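Local coordinates for protein glycoside hydrolase family 31 (Trueperella pyogenes, PDB 5I0F) that degrades the cyclic glucan cycloalternan, passing through a covalent sugar-enzyme intermediate, at residues E573-A578 and G616-L621; P634-Q639 and K648-A653. All coordinates share one frame; numbering follows the deposited sequence.

Interaction 1: E573-A578 and G616-L621; sequences ELYARA and GELIDL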
ATOM      1  N   GLU A 573     -23.322  -8.200  13.331  1.00 22.24           N
ATOM      2  CA  GLU A 573     -23.681  -6.799  13.185  1.00 22.57           C
ATOM      3  C   GLU A 573     -22.664  -6.022  12.338  1.00 21.41           C
ATOM      4  O   GLU A 573     -23.037  -5.166  11.531  1.00 20.42           O
ATOM      5  CB  GLU A 573     -23.829  -6.132  14.566  1.00 23.70           C
ATOM      6  CG  GLU A 573     -24.454  -4.760  14.496  1.00 24.89           C
ATOM      7  CD  GLU A 573     -24.598  -4.100  15.858  1.00 26.98           C
ATOM      8  OE1 GLU A 573     -25.239  -3.040  15.916  1.00 26.99           O
ATOM      9  OE2 GLU A 573     -24.027  -4.603  16.869  1.00 28.59           O
ATOM     10  N   LEU A 574     -21.387  -6.327  12.541  1.00 20.56           N
ATOM     11  CA  LEU A 574     -20.325  -5.720  11.754  1.00 20.14           C
ATOM     12  C   LEU A 574     -20.422  -6.149  10.311  1.00 19.70           C
ATOM     13  O   LEU A 574     -20.311  -5.318   9.408  1.00 19.87           O
ATOM     14  CB  LEU A 574     -18.936  -6.048  12.346  1.00 19.91           C
ATOM     15  CG  LEU A 574     -17.729  -5.563  11.541  1.00 19.53           C
ATOM     16  CD1 LEU A 574     -17.749  -4.052  11.326  1.00 19.62           C
ATOM     17  CD2 LEU A 574     -16.479  -6.019  12.258  1.00 19.47           C
ATOM     18  N   TYR A 575     -20.624  -7.436  10.071  1.00 19.62           N
ATOM     19  CA  TYR A 575     -20.803  -7.918   8.698  1.00 19.20           C
ATOM     20  C   TYR A 575     -21.959  -7.190   8.012  1.00 19.01           C
ATOM     21  O   TYR A 575     -21.803  -6.690   6.906  1.00 18.56           O
ATOM     22  CB  TYR A 575     -21.014  -9.415   8.651  1.00 19.64           C
ATOM     23  CG  TYR A 575     -20.901 -10.024   7.253  1.00 20.10           C
ATOM     24  CD1 TYR A 575     -19.660 -10.351   6.707  1.00 20.17           C
ATOM     25  CD2 TYR A 575     -22.029 -10.295   6.504  1.00 21.15           C
ATOM     26  CE1 TYR A 575     -19.550 -10.936   5.452  1.00 20.48           C
ATOM     27  CE2 TYR A 575     -21.928 -10.890   5.246  1.00 21.54           C
ATOM     28  CZ  TYR A 575     -20.696 -11.203   4.725  1.00 21.01           C
ATOM     29  OH  TYR A 575     -20.619 -11.803   3.477  1.00 22.24           O
ATOM     30  N   ALA A 576     -23.082  -7.066   8.699  1.00 19.42           N
ATOM     31  CA  ALA A 576     -24.232  -6.346   8.156  1.00 19.97           C
ATOM     32  C   ALA A 576     -23.940  -4.909   7.800  1.00 19.66           C
ATOM     33  O   ALA A 576     -24.289  -4.470   6.700  1.00 19.83           O
ATOM     34  CB  ALA A 576     -25.410  -6.410   9.108  1.00 20.48           C
ATOM     35  N   ARG A 577     -23.332  -4.158   8.719  1.00 19.66           N
ATOM     36  CA  ARG A 577     -23.083  -2.736   8.472  1.00 19.54           C
ATOM     37  C   ARG A 577     -22.026  -2.545   7.379  1.00 18.70           C
ATOM     38  O   ARG A 577     -22.152  -1.663   6.534  1.00 18.52           O
ATOM     39  CB  ARG A 577     -22.641  -2.002   9.740  1.00 19.64           C
ATOM     40  CG  ARG A 577     -23.635  -1.961  10.880  1.00 20.44           C
ATOM     41  CD  ARG A 577     -24.987  -1.441  10.462  1.00 21.24           C
ATOM     42  NE  ARG A 577     -25.818  -1.060  11.599  1.00 21.74           N
ATOM     43  CZ  ARG A 577     -27.085  -0.658  11.509  1.00 23.13           C
ATOM     44  NH1 ARG A 577     -27.713  -0.583  10.333  1.00 23.29           N
ATOM     45  NH2 ARG A 577     -27.739  -0.317  12.622  1.00 24.16           N
ATOM     46  N   ALA A 578     -21.013  -3.390   7.385  1.00 18.37           N
ATOM     47  CA  ALA A 578     -19.932  -3.301   6.424  1.00 18.16           C
ATOM     48  C   ALA A 578     -20.381  -3.718   5.026  1.00 18.13           C
ATOM     49  O   ALA A 578     -19.940  -3.138   4.028  1.00 17.66           O
ATOM     50  CB  ALA A 578     -18.762  -4.160   6.873  1.00 18.21           C
ATOM     51  N   GLY A 616     -28.871 -16.234  10.961  1.00 28.25           N
ATOM     52  CA  GLY A 616     -29.356 -16.725   9.679  1.00 28.67           C
ATOM     53  C   GLY A 616     -29.808 -15.618   8.742  1.00 28.47           C
ATOM     54  O   GLY A 616     -29.620 -15.734   7.543  1.00 28.42           O
ATOM     55  N   GLU A 617     -30.362 -14.532   9.282  1.00 29.39           N
ATOM     56  CA  GLU A 617     -30.789 -13.389   8.447  1.00 30.20           C
ATOM     57  C   GLU A 617     -29.660 -12.697   7.614  1.00 27.83           C
ATOM     58  O   GLU A 617     -29.960 -11.933   6.682  1.00 27.11           O
ATOM     59  CB  GLU A 617     -31.566 -12.359   9.278  1.00 33.00           C
ATOM     60  CG  GLU A 617     -30.739 -11.569  10.277  1.00 35.23           C
ATOM     61  CD  GLU A 617     -31.573 -10.945  11.408  1.00 39.08           C
ATOM     62  OE1 GLU A 617     -32.730 -10.560  11.164  1.00 42.92           O
ATOM     63  OE2 GLU A 617     -31.079 -10.850  12.558  1.00 42.27           O
ATOM     64  N   LEU A 618     -28.386 -12.965   7.912  1.00 25.54           N
ATOM     65  CA  LEU A 618     -27.308 -12.406   7.089  1.00 24.24           C
ATOM     66  C   LEU A 618     -27.360 -12.831   5.624  1.00 23.59           C
ATOM     67  O   LEU A 618     -26.902 -12.081   4.759  1.00 22.60           O
ATOM     68  CB  LEU A 618     -25.927 -12.749   7.651  1.00 23.84           C
ATOM     69  CG  LEU A 618     -25.524 -12.128   8.989  1.00 24.38           C
ATOM     70  CD1 LEU A 618     -24.079 -12.509   9.265  1.00 24.04           C
ATOM     71  CD2 LEU A 618     -25.692 -10.611   8.965  1.00 24.39           C
ATOM     72  N   ILE A 619     -27.889 -14.021   5.335  1.00 23.54           N
ATOM     73  CA  ILE A 619     -27.985 -14.457   3.931  1.00 24.03           C
ATOM     74  C   ILE A 619     -29.038 -13.589   3.209  1.00 23.67           C
ATOM     75  O   ILE A 619     -28.752 -13.054   2.141  1.00 22.66           O
ATOM     76  CB  ILE A 619     -28.246 -15.977   3.772  1.00 24.68           C
ATOM     77  CG1 ILE A 619     -27.183 -16.793   4.530  1.00 24.79           C
ATOM     78  CG2 ILE A 619     -28.183 -16.366   2.304  1.00 25.00           C
ATOM     79  CD1 ILE A 619     -27.415 -18.285   4.497  1.00 25.46           C
ATOM     80  N   ASP A 620     -30.210 -13.408   3.822  1.00 24.36           N
ATOM     81  CA  ASP A 620     -31.252 -12.514   3.269  1.00 25.10           C
ATOM     82  C   ASP A 620     -30.732 -11.082   3.127  1.00 24.71           C
ATOM     83  O   ASP A 620     -31.017 -10.415   2.140  1.00 23.90           O
ATOM     84  CB  ASP A 620     -32.521 -12.495   4.139  1.00 26.50           C
ATOM     85  CG  ASP A 620     -33.465 -13.676   3.872  1.00 28.02           C
ATOM     86  OD1 ASP A 620     -33.265 -14.515   2.952  1.00 27.67           O
ATOM     87  OD2 ASP A 620     -34.476 -13.763   4.603  1.00 31.09           O
ATOM     88  N   LEU A 621     -29.952 -10.618   4.106  1.00 24.84           N
ATOM     89  CA  LEU A 621     -29.343  -9.279   4.013  1.00 25.36           C
ATOM     90  C   LEU A 621     -28.391  -9.150   2.826  1.00 23.64           C
ATOM     91  O   LEU A 621     -28.408  -8.138   2.142  1.00 22.97           O
ATOM     92  CB  LEU A 621     -28.602  -8.910   5.300  1.00 26.75           C
ATOM     93  CG  LEU A 621     -28.787  -7.473   5.759  1.00 28.96           C
ATOM     94  CD1 LEU A 621     -30.265  -7.214   6.143  1.00 30.17           C
ATOM     95  CD2 LEU A 621     -27.869  -7.145   6.936  1.00 28.68           C
TER

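Interaction 2: P634-Q639 and K648-A653; sequences PYLVAQ and KPLMRA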
ATOM      1  N   PRO A 634     -25.843   0.746 -13.403  1.00 24.95           N
ATOM      2  CA  PRO A 634     -25.888   1.820 -14.410  1.00 24.83           C
ATOM      3  C   PRO A 634     -25.408   3.163 -13.855  1.00 23.92           C
ATOM      4  O   PRO A 634     -24.761   3.910 -14.567  1.00 24.27           O
ATOM      5  CB  PRO A 634     -27.355   1.912 -14.824  1.00 25.87           C
ATOM      6  CG  PRO A 634     -28.063   0.788 -14.139  1.00 26.15           C
ATOM      7  CD  PRO A 634     -27.153   0.093 -13.203  1.00 25.44           C
ATOM      8  N   TYR A 635     -25.721   3.451 -12.598  1.00 22.88           N
ATOM      9  CA  TYR A 635     -25.241   4.658 -11.922  1.00 22.42           C
ATOM     10  C   TYR A 635     -23.704   4.656 -11.770  1.00 22.00           C
ATOM     11  O   TYR A 635     -23.052   5.666 -12.042  1.00 21.88           O
ATOM     12  CB  TYR A 635     -25.906   4.793 -10.543  1.00 22.30           C
ATOM     13  CG  TYR A 635     -25.508   6.052  -9.801  1.00 22.12           C
ATOM     14  CD1 TYR A 635     -26.037   7.306 -10.158  1.00 22.68           C
ATOM     15  CD2 TYR A 635     -24.593   6.002  -8.744  1.00 21.45           C
ATOM     16  CE1 TYR A 635     -25.665   8.464  -9.484  1.00 22.45           C
ATOM     17  CE2 TYR A 635     -24.226   7.153  -8.063  1.00 21.31           C
ATOM     18  CZ  TYR A 635     -24.749   8.379  -8.437  1.00 21.86           C
ATOM     19  OH  TYR A 635     -24.341   9.497  -7.752  1.00 21.80           O
ATOM     20  N   LEU A 636     -23.149   3.542 -11.313  1.00 21.54           N
ATOM     21  CA  LEU A 636     -21.701   3.422 -11.146  1.00 21.33           C
ATOM     22  C   LEU A 636     -20.981   3.592 -12.495  1.00 21.61           C
ATOM     23  O   LEU A 636     -19.970   4.296 -12.581  1.00 21.02           O
ATOM     24  CB  LEU A 636     -21.327   2.076 -10.528  1.00 21.19           C
ATOM     25  CG  LEU A 636     -21.714   1.847  -9.070  1.00 21.59           C
ATOM     26  CD1 LEU A 636     -21.609   0.384  -8.675  1.00 21.37           C
ATOM     27  CD2 LEU A 636     -20.838   2.686  -8.155  1.00 21.99           C
ATOM     28  N   VAL A 637     -21.507   2.947 -13.532  1.00 21.51           N
ATOM     29  CA  VAL A 637     -20.929   3.053 -14.873  1.00 22.15           C
ATOM     30  C   VAL A 637     -20.972   4.512 -15.379  1.00 22.31           C
ATOM     31  O   VAL A 637     -19.946   5.031 -15.863  1.00 21.69           O
ATOM     32  CB  VAL A 637     -21.630   2.102 -15.877  1.00 22.42           C
ATOM     33  CG1 VAL A 637     -21.246   2.415 -17.321  1.00 23.29           C
ATOM     34  CG2 VAL A 637     -21.290   0.656 -15.578  1.00 22.16           C
ATOM     35  N   ALA A 638     -22.127   5.168 -15.274  1.00 22.73           N
ATOM     36  CA  ALA A 638     -22.263   6.538 -15.788  1.00 23.75           C
ATOM     37  C   ALA A 638     -21.428   7.550 -14.974  1.00 23.53           C
ATOM     38  O   ALA A 638     -20.767   8.424 -15.558  1.00 23.71           O
ATOM     39  CB  ALA A 638     -23.718   6.969 -15.842  1.00 24.73           C
ATOM     40  N   GLN A 639     -21.450   7.425 -13.649  1.00 22.37           N
ATOM     41  CA  GLN A 639     -20.729   8.373 -12.795  1.00 22.70           C
ATOM     42  C   GLN A 639     -19.208   8.223 -12.953  1.00 22.47           C
ATOM     43  O   GLN A 639     -18.485   9.228 -12.958  1.00 22.18           O
ATOM     44  CB  GLN A 639     -21.122   8.214 -11.333  1.00 22.40           C
ATOM     45  CG  GLN A 639     -22.554   8.651 -11.045  1.00 23.30           C
ATOM     46  CD  GLN A 639     -22.749  10.137 -11.283  1.00 24.31           C
ATOM     47  OE1 GLN A 639     -21.929  10.958 -10.860  1.00 23.94           O
ATOM     48  NE2 GLN A 639     -23.827  10.489 -11.957  1.00 25.37           N
ATOM     49  N   LYS A 648     -12.998  14.372 -10.934  1.00 26.19           N
ATOM     50  CA  LYS A 648     -13.474  14.116  -9.587  1.00 26.13           C
ATOM     51  C   LYS A 648     -13.385  12.619  -9.168  1.00 25.00           C
ATOM     52  O   LYS A 648     -13.415  11.712 -10.012  1.00 25.59           O
ATOM     53  CB  LYS A 648     -14.909  14.586  -9.445  1.00 27.23           C
ATOM     54  CG  LYS A 648     -15.066  16.088  -9.564  1.00 28.65           C
ATOM     55  CD  LYS A 648     -16.478  16.474  -9.177  1.00 30.13           C
ATOM     56  CE  LYS A 648     -16.772  17.915  -9.480  1.00 31.91           C
ATOM     57  NZ  LYS A 648     -18.193  18.164  -9.161  1.00 32.77           N
ATOM     58  N   PRO A 649     -13.274  12.358  -7.864  1.00 23.82           N
ATOM     59  CA  PRO A 649     -13.391  10.993  -7.362  1.00 22.79           C
ATOM     60  C   PRO A 649     -14.808  10.434  -7.521  1.00 22.14           C
ATOM     61  O   PRO A 649     -15.752  11.197  -7.669  1.00 21.92           O
ATOM     62  CB  PRO A 649     -13.074  11.129  -5.870  1.00 23.11           C
ATOM     63  CG  PRO A 649     -12.497  12.484  -5.683  1.00 23.37           C
ATOM     64  CD  PRO A 649     -12.986  13.330  -6.797  1.00 23.89           C
ATOM     65  N   LEU A 650     -14.940   9.118  -7.472  1.00 21.36           N
ATOM     66  CA  LEU A 650     -16.253   8.469  -7.397  1.00 21.41           C
ATOM     67  C   LEU A 650     -16.640   8.395  -5.927  1.00 20.99           C
ATOM     68  O   LEU A 650     -17.698   8.848  -5.551  1.00 21.30           O
ATOM     69  CB  LEU A 650     -16.232   7.083  -8.033  1.00 21.55           C
ATOM     70  CG  LEU A 650     -17.534   6.291  -8.036  1.00 21.60           C
ATOM     71  CD1 LEU A 650     -18.578   6.976  -8.906  1.00 22.15           C
ATOM     72  CD2 LEU A 650     -17.275   4.883  -8.545  1.00 21.69           C
ATOM     73  N   MET A 651     -15.755   7.848  -5.098  1.00 20.33           N
ATOM     74  CA  MET A 651     -15.900   7.900  -3.639  1.00 20.17           C
ATOM     75  C   MET A 651     -15.287   9.202  -3.172  1.00 20.48           C
ATOM     76  O   MET A 651     -14.066   9.342  -3.113  1.00 19.93           O
ATOM     77  CB  MET A 651     -15.222   6.691  -2.989  1.00 19.98           C
ATOM     78  CG  MET A 651     -15.379   6.613  -1.487  1.00 20.23           C
ATOM     79  SD  MET A 651     -14.846   4.991  -0.897  1.00 20.60           S
ATOM     80  CE  MET A 651     -15.285   5.098   0.840  1.00 20.29           C
ATOM     81  N   ARG A 652     -16.156  10.172  -2.869  1.00 20.93           N
ATOM     82  CA  ARG A 652     -15.811  11.588  -3.040  1.00 21.10           C
ATOM     83  C   ARG A 652     -15.994  12.350  -1.742  1.00 21.01           C
ATOM     84  O   ARG A 652     -17.109  12.476  -1.244  1.00 20.99           O
ATOM     85  CB  ARG A 652     -16.679  12.202  -4.157  1.00 21.62           C
ATOM     86  CG  ARG A 652     -16.447  13.682  -4.459  1.00 22.51           C
ATOM     87  CD  ARG A 652     -17.453  14.201  -5.491  1.00 23.30           C
ATOM     88  NE  ARG A 652     -17.419  13.365  -6.699  1.00 23.89           N
ATOM     89  CZ  ARG A 652     -18.234  13.499  -7.743  1.00 24.96           C
ATOM     90  NH1 ARG A 652     -19.150  14.457  -7.770  1.00 25.60           N
ATOM     91  NH2 ARG A 652     -18.109  12.678  -8.778  1.00 24.97           N
ATOM     92  N   ALA A 653     -14.906  12.882  -1.198  1.00 20.85           N
ATOM     93  CA  ALA A 653     -15.015  13.755  -0.036  1.00 21.11           C
ATOM     94  C   ALA A 653     -15.987  14.910  -0.310  1.00 22.55           C
ATOM     95  O   ALA A 653     -16.149  15.368  -1.446  1.00 21.89           O
ATOM     96  CB  ALA A 653     -13.669  14.288   0.350  1.00 20.97           C
TER
HETATM   97  O   HOH W   1     -19.282  11.566 -11.241  1.00 24.03           O

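Interaction 1: E573-A578 and G616-L621
A576 and L618 bring their CA atoms to 6.9 Å where two helices run almost exactly parallel, with 5° between their segment directions and axes 10.6 Å apart. Both belong to the TIM barrel of this glycoside hydrolase: helix 572-583 lies in the chain between the barrel strands 558-561 and 587-590, and helix 617-646 comes after the second, beyond helix 606-613. The contact is wholly apolar, and no hydrogen bond crosses it. L618 reaches over with a forked end, its two methyls touching two different residues. CD1 comes to 4.1 Å from CD2 of the Y575 ring, approaching obliquely, while CD2 lies 4.2 Å from A576 CB. With CG anti to the backbone N (chi1 -167°), the Y575 side chain swings out into the groove between the helices; its hydroxyl bonds to the carbonyl of R604. Helix 606-613 closes this side, P606 and V609 packing on the tyrosine and V609 and T613 on L618. On the next turn L621 presses against A576, whose small side chain lets the leucine come close. L621 has an unstaggered chi1 of -139°, and its CD2 sits 3.4 Å from A576 CB, tighter than normal van der Waals contact.

Interaction 2: P634-Q639 and K648-A653
L636 and Q639, one helical turn apart, meet L650 where helix 617-646 of the TIM barrel packs against L650, at the start of edge strand 651-652 of the C-terminal antiparallel sheet. The apolar part centres on L650, whose two methyls each meet one of them. Its CG stands anti to the backbone N (chi1 -180°), which carries the methyls toward the helix: CD1 lies 3.7 Å from Q639 CB, and CD2 is 4.2 Å from L636 CD2. L673 of the adjoining strand also packs on L650. The polar link runs through a single water. It donates to Q639 O at 3.0 Å and to Q639 OE1 at 2.7 Å, so one residue grips it twice, and it accepts from R652 NH2 at 2.9 Å. Q639 OE1 also takes a hydrogen bond from D675 N, while its bent chain lays CG over one face of the Y635 ring, near its rim. Charged and intrasegment bonds then fix the arginine. R652 NH1 makes salt bridges to D657 and D675, and K648 CD rests over one guanidinium face, toward its rim. R652 holds P649 O side-on and nearly in the guanidinium plane, with NE at 2.9 Å and NH2 at 3.0 Å from that single carbonyl oxygen.

In the fold
Helix 617-646 is common to both contacts: its first turn takes part in interaction 1, and residues 634-639 in interaction 2. The centres lie about 25 Å apart and the nearest atoms about 10 Å, so the two do not touch and are joined through the helix. Interaction 1 packs barrel helix on barrel helix; interaction 2 sets the same helix against the residues leading into the C-terminal sheet. Both lie off-centre, their centres about 28 and 22 Å from the centre of the chain. Glycan-pocket residues F565, E593 and F594 are not among the touching residues of either contact. In the chain, F565 precedes helix 572-583, whereas E593 and F594 follow strand 587-590, between the two helices of interaction 1.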